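Local coordinates for putative aldolase (Bacteroides vulgatus ATCC 8482, PDB 3DXI), which is a putative aldolase of the HMGL-like family, built on a TIM-barrel domain, whose precise role is not established, at residues 205-219 / 229-242. Sequence-based numbering, arbitrary orientation.
Sequences ITAIDDGIDFIDATI and LKMELLLTYLNKHH
Thr218 O, just past the last barrel strand, accepts an almost straight bond from Met231 N (2.8 Å, 178° at the hydrogen). Lys230 CA adds a weaker CH...O contact to the same oxygen. In return Thr218 N donates to Leu229 O (3.2 Å), completing a single beta bridge immediately before helix 231-241. A water joins Asp216 O to Leu229 N, continuing the backbone link.

Ala217 suits the place where the backbones come close, its methyl being small enough: Ala217 CB lies 3.4 Å from Leu229 O and also meets the bent selenomethionine chain of Met231. One turn further along the helix, Leu234 holds CG anti to its backbone N (chi1 175°), and its fork sends CD2 to Ile215 CG2 and CD1 to Ile208 CD1 of helix 200-209. Branched Ile205 lays CG1 over one face of the Tyr237 ring (4.2 Å to the centroid), a CH-pi contact, while its CD1 also reaches Leu238 CD2.

At the far end, His242 NE2 donates to the syn lone pair of Asp209 OD1 (2.9 Å), with carboxylate and imidazole only 7° from coplanar. Directional bonds at both ends thus fix the helix's position, while the apolar layer between them packs without direction.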
loop_
_atom_site.group_PDB
_atom_site.type_symbol
_atom_site.label_atom_id
_atom_site.label_comp_id
_atom_site.label_asym_id
_atom_site.label_seq_id
_atom_site.Cartn_x
_atom_site.Cartn_y
_atom_site.Cartn_z
ATOM N N ILE A 205 4.890 2.348 10.867
ATOM C CA ILE A 205 5.847 1.454 11.499
ATOM C C ILE A 205 7.151 2.209 11.774
ATOM O O ILE A 205 7.803 1.988 12.795
ATOM C CB ILE A 205 6.135 0.223 10.607
ATOM C CG1 ILE A 205 4.846 -0.575 10.389
ATOM C CG2 ILE A 205 7.197 -0.666 11.258
ATOM C CD1 ILE A 205 4.203 -1.084 11.675
ATOM N N THR A 206 7.520 3.106 10.863
ATOM C CA THR A 206 8.741 3.899 11.000
ATOM C C THR A 206 8.641 4.786 12.242
ATOM O O THR A 206 9.597 4.906 13.013
ATOM C CB THR A 206 8.975 4.782 9.742
ATOM O OG1 THR A 206 9.195 3.942 8.602
ATOM C CG2 THR A 206 10.184 5.683 9.934
ATOM N N ALA A 207 7.472 5.391 12.434
ATOM C CA ALA A 207 7.227 6.252 13.582
ATOM C C ALA A 207 7.211 5.403 14.852
ATOM O O ALA A 207 7.824 5.766 15.868
ATOM C CB ALA A 207 5.895 6.988 13.414
ATOM N N ILE A 208 6.524 4.268 14.790
ATOM C CA ILE A 208 6.440 3.370 15.939
ATOM C C ILE A 208 7.840 2.965 16.417
ATOM O O ILE A 208 8.150 3.061 17.612
ATOM C CB ILE A 208 5.620 2.089 15.604
ATOM C CG1 ILE A 208 4.137 2.455 15.432
ATOM C CG2 ILE A 208 5.783 1.046 16.715
ATOM C CD1 ILE A 208 3.231 1.314 14.976
ATOM N N ASP A 209 8.687 2.530 15.490
ATOM C CA ASP A 209 10.034 2.114 15.857
ATOM C C ASP A 209 10.899 3.256 16.390
ATOM O O ASP A 209 11.927 3.009 17.014
ATOM C CB ASP A 209 10.723 1.414 14.682
ATOM C CG ASP A 209 10.086 0.067 14.354
ATOM O OD1 ASP A 209 9.382 -0.487 15.231
ATOM O OD2 ASP A 209 10.296 -0.446 13.228
ATOM N N ASP A 210 10.487 4.497 16.150
ATOM C CA ASP A 210 11.230 5.646 16.666
ATOM C C ASP A 210 10.602 6.188 17.954
ATOM O O ASP A 210 10.857 7.327 18.349
ATOM C CB ASP A 210 11.303 6.772 15.629
ATOM C CG ASP A 210 12.461 6.604 14.667
ATOM O OD1 ASP A 210 13.234 5.631 14.816
ATOM O OD2 ASP A 210 12.601 7.452 13.760
ATOM N N GLY A 211 9.766 5.373 18.590
ATOM C CA GLY A 211 9.141 5.769 19.841
ATOM C C GLY A 211 7.908 6.658 19.818
ATOM O O GLY A 211 7.579 7.260 20.840
ATOM N N ILE A 212 7.217 6.750 18.685
ATOM C CA ILE A 212 6.019 7.583 18.621
ATOM C C ILE A 212 4.990 7.052 19.633
ATOM O O ILE A 212 4.946 5.853 19.921
ATOM C CB ILE A 212 5.423 7.601 17.188
ATOM C CG1 ILE A 212 4.615 8.885 16.982
ATOM C CG2 ILE A 212 4.554 6.374 16.969
ATOM C CD1 ILE A 212 4.412 9.267 15.533
ATOM N N ASP A 213 4.166 7.949 20.163
ATOM C CA ASP A 213 3.178 7.602 21.184
ATOM C C ASP A 213 1.782 7.196 20.688
ATOM O O ASP A 213 1.109 6.382 21.327
ATOM C CB ASP A 213 3.037 8.785 22.149
ATOM C CG ASP A 213 4.380 9.281 22.668
ATOM O OD1 ASP A 213 4.912 8.676 23.619
ATOM O OD2 ASP A 213 4.910 10.265 22.119
ATOM N N PHE A 214 1.351 7.762 19.564
ATOM C CA PHE A 214 0.021 7.491 19.007
ATOM C C PHE A 214 0.017 7.236 17.497
ATOM O O PHE A 214 0.779 7.849 16.750
ATOM C CB PHE A 214 -0.900 8.688 19.268
ATOM C CG PHE A 214 -1.665 8.621 20.561
ATOM C CD1 PHE A 214 -2.937 8.053 20.602
ATOM C CD2 PHE A 214 -1.141 9.173 21.728
ATOM C CE1 PHE A 214 -3.679 8.041 21.781
ATOM C CE2 PHE A 214 -1.874 9.166 22.920
ATOM C CZ PHE A 214 -3.148 8.598 22.942
ATOM N N ILE A 215 -0.851 6.331 17.053
ATOM C CA ILE A 215 -1.009 6.054 15.625
ATOM C C ILE A 215 -2.504 5.971 15.322
ATOM O O ILE A 215 -3.254 5.314 16.045
ATOM C CB ILE A 215 -0.351 4.721 15.181
ATOM C CG1 ILE A 215 1.171 4.808 15.309
ATOM C CG2 ILE A 215 -0.724 4.421 13.730
ATOM C CD1 ILE A 215 1.806 5.857 14.418
ATOM N N ASP A 216 -2.918 6.660 14.262
ATOM C CA ASP A 216 -4.308 6.693 13.802
ATOM C C ASP A 216 -4.496 5.745 12.611
ATOM O O ASP A 216 -3.610 5.606 11.762
ATOM C CB ASP A 216 -4.693 8.105 13.330
ATOM C CG ASP A 216 -4.968 9.073 14.470
ATOM O OD1 ASP A 216 -4.565 8.802 15.625
ATOM O OD2 ASP A 216 -5.585 10.126 14.193
ATOM N N ALA A 217 -5.666 5.118 12.544
ATOM C CA ALA A 217 -6.013 4.218 11.447
ATOM C C ALA A 217 -7.523 4.007 11.484
ATOM O O ALA A 217 -8.182 4.444 12.423
ATOM C CB ALA A 217 -5.282 2.890 11.593
ATOM N N THR A 218 -8.070 3.361 10.457
ATOM C CA THR A 218 -9.502 3.086 10.395
ATOM C C THR A 218 -9.732 1.719 9.751
ATOM O O THR A 218 -8.885 1.235 9.001
ATOM C CB THR A 218 -10.257 4.161 9.565
ATOM O OG1 THR A 218 -9.792 4.145 8.209
ATOM C CG2 THR A 218 -10.033 5.551 10.157
ATOM N N ILE A 219 -10.870 1.098 10.056
ATOM C CA ILE A 219 -11.211 -0.210 9.498
ATOM C C ILE A 219 -11.388 -0.087 7.976
ATOM O O ILE A 219 -12.199 0.703 7.491
ATOM C CB ILE A 219 -12.497 -0.764 10.158
ATOM C CG1 ILE A 219 -12.250 -0.988 11.658
ATOM C CG2 ILE A 219 -12.929 -2.058 9.477
ATOM C CD1 ILE A 219 -11.113 -1.954 11.975
ATOM N N LEU A 229 -4.678 4.726 6.786
ATOM C CA LEU A 229 -3.968 3.473 6.973
ATOM C C LEU A 229 -5.041 2.481 7.404
ATOM O O LEU A 229 -5.889 2.815 8.232
ATOM C CB LEU A 229 -2.930 3.618 8.088
ATOM C CG LEU A 229 -2.394 2.344 8.745
ATOM C CD1 LEU A 229 -1.728 1.449 7.714
ATOM C CD2 LEU A 229 -1.406 2.730 9.826
ATOM N N LYS A 230 -5.021 1.279 6.832
ATOM C CA LYS A 230 -6.001 0.256 7.188
ATOM C C LYS A 230 -5.627 -0.345 8.539
ATOM O O LYS A 230 -4.550 -0.935 8.695
ATOM C CB LYS A 230 -6.056 -0.833 6.106
ATOM C CG LYS A 230 -6.544 -0.302 4.765
ATOM C CD LYS A 230 -6.857 -1.405 3.770
ATOM C CE LYS A 230 -5.609 -1.963 3.127
ATOM N NZ LYS A 230 -5.867 -2.204 1.680
HETATM N N MSE A 231 -6.515 -0.176 9.518
HETATM C CA MSE A 231 -6.273 -0.686 10.859
HETATM C C MSE A 231 -5.912 -2.166 10.830
HETATM O O MSE A 231 -4.998 -2.596 11.528
HETATM C CB MSE A 231 -7.506 -0.461 11.743
HETATM C CG MSE A 231 -7.360 -0.992 13.166
HETATM SE SE MSE A 231 -5.923 -0.139 14.159
HETATM C CE MSE A 231 -6.908 1.412 14.813
ATOM N N GLU A 232 -6.619 -2.944 10.015
ATOM C CA GLU A 232 -6.344 -4.377 9.918
ATOM C C GLU A 232 -4.923 -4.647 9.431
ATOM O O GLU A 232 -4.317 -5.648 9.809
ATOM C CB GLU A 232 -7.348 -5.072 8.980
ATOM C CG GLU A 232 -7.347 -4.532 7.547
ATOM C CD GLU A 232 -8.383 -3.457 7.335
ATOM O OE1 GLU A 232 -8.674 -2.712 8.297
ATOM O OE2 GLU A 232 -8.903 -3.349 6.204
ATOM N N LEU A 233 -4.394 -3.765 8.585
ATOM C CA LEU A 233 -3.033 -3.950 8.081
ATOM C C LEU A 233 -2.033 -3.650 9.194
ATOM O O LEU A 233 -1.030 -4.345 9.347
ATOM C CB LEU A 233 -2.760 -3.036 6.881
ATOM C CG LEU A 233 -1.370 -3.172 6.253
ATOM C CD1 LEU A 233 -1.089 -4.629 5.912
ATOM C CD2 LEU A 233 -1.292 -2.321 4.997
ATOM N N LEU A 234 -2.316 -2.609 9.969
ATOM C CA LEU A 234 -1.448 -2.229 11.081
ATOM C C LEU A 234 -1.367 -3.363 12.099
ATOM O O LEU A 234 -0.277 -3.792 12.465
ATOM C CB LEU A 234 -1.978 -0.970 11.768
ATOM C CG LEU A 234 -1.276 -0.477 13.036
ATOM C CD1 LEU A 234 0.195 -0.184 12.755
ATOM C CD2 LEU A 234 -1.992 0.776 13.541
ATOM N N LEU A 235 -2.529 -3.850 12.537
ATOM C CA LEU A 235 -2.595 -4.922 13.526
ATOM C C LEU A 235 -1.955 -6.212 13.035
ATOM O O LEU A 235 -1.288 -6.908 13.798
ATOM C CB LEU A 235 -4.047 -5.198 13.934
ATOM C CG LEU A 235 -4.778 -4.044 14.622
ATOM C CD1 LEU A 235 -6.174 -4.503 15.025
ATOM C CD2 LEU A 235 -3.998 -3.580 15.846
ATOM N N THR A 236 -2.170 -6.550 11.770
ATOM C CA THR A 236 -1.563 -7.762 11.236
ATOM C C THR A 236 -0.042 -7.650 11.305
ATOM O O THR A 236 0.632 -8.572 11.762
ATOM C CB THR A 236 -1.989 -8.014 9.781
ATOM O OG1 THR A 236 -3.380 -8.356 9.752
ATOM C CG2 THR A 236 -1.193 -9.163 9.182
ATOM N N TYR A 237 0.488 -6.508 10.871
ATOM C CA TYR A 237 1.931 -6.279 10.885
ATOM C C TYR A 237 2.506 -6.329 12.302
ATOM O O TYR A 237 3.518 -6.992 12.547
ATOM C CB TYR A 237 2.275 -4.920 10.267
ATOM C CG TYR A 237 3.753 -4.773 9.952
ATOM C CD1 TYR A 237 4.252 -5.118 8.695
ATOM C CD2 TYR A 237 4.658 -4.342 10.925
ATOM C CE1 TYR A 237 5.610 -5.043 8.412
ATOM C CE2 TYR A 237 6.030 -4.262 10.651
ATOM C CZ TYR A 237 6.492 -4.616 9.390
ATOM O OH TYR A 237 7.833 -4.558 9.093
ATOM N N LEU A 238 1.866 -5.619 13.226
ATOM C CA LEU A 238 2.321 -5.579 14.614
ATOM C C LEU A 238 2.233 -6.944 15.290
ATOM O O LEU A 238 3.057 -7.267 16.140
ATOM C CB LEU A 238 1.509 -4.545 15.410
ATOM C CG LEU A 238 1.629 -3.080 14.958
ATOM C CD1 LEU A 238 0.754 -2.190 15.835
ATOM C CD2 LEU A 238 3.081 -2.628 15.026
ATOM N N ASN A 239 1.236 -7.747 14.924
ATOM C CA ASN A 239 1.094 -9.070 15.523
ATOM C C ASN A 239 2.299 -9.938 15.172
ATOM O O ASN A 239 2.785 -10.710 16.001
ATOM C CB ASN A 239 -0.196 -9.744 15.052
ATOM C CG ASN A 239 -0.270 -11.209 15.446
ATOM O OD1 ASN A 239 0.078 -12.093 14.659
ATOM N ND2 ASN A 239 -0.713 -11.473 16.674
ATOM N N LYS A 240 2.788 -9.795 13.945
ATOM C CA LYS A 240 3.945 -10.557 13.485
ATOM C C LYS A 240 5.292 -9.988 13.947
ATOM O O LYS A 240 6.124 -10.706 14.501
ATOM C CB LYS A 240 3.941 -10.637 11.952
ATOM C CG LYS A 240 5.221 -11.192 11.341
ATOM C CD LYS A 240 5.478 -12.621 11.786
ATOM C CE LYS A 240 6.752 -13.153 11.159
ATOM N NZ LYS A 240 7.048 -14.537 11.600
ATOM N N HIS A 241 5.498 -8.696 13.719
ATOM C CA HIS A 241 6.765 -8.042 14.043
ATOM C C HIS A 241 6.926 -7.361 15.396
ATOM O O HIS A 241 8.045 -7.053 15.796
ATOM C CB HIS A 241 7.090 -7.038 12.941
ATOM C CG HIS A 241 7.251 -7.663 11.592
ATOM N ND1 HIS A 241 8.390 -8.345 11.219
ATOM C CD2 HIS A 241 6.406 -7.735 10.536
ATOM C CE1 HIS A 241 8.242 -8.807 9.989
ATOM N NE2 HIS A 241 7.045 -8.451 9.553
ATOM N N HIS A 242 5.832 -7.121 16.104
ATOM C CA HIS A 242 5.939 -6.460 17.400
ATOM C C HIS A 242 5.317 -7.241 18.549
ATOM O O HIS A 242 5.168 -6.711 19.640
ATOM C CB HIS A 242 5.324 -5.060 17.324
ATOM C CG HIS A 242 6.097 -4.110 16.460
ATOM N ND1 HIS A 242 6.340 -4.348 15.124
ATOM C CD2 HIS A 242 6.708 -2.938 16.750
ATOM C CE1 HIS A 242 7.069 -3.363 14.629
ATOM N NE2 HIS A 242 7.307 -2.495 15.595
HETATM O O HOH W 1 -4.578 6.848 9.175
#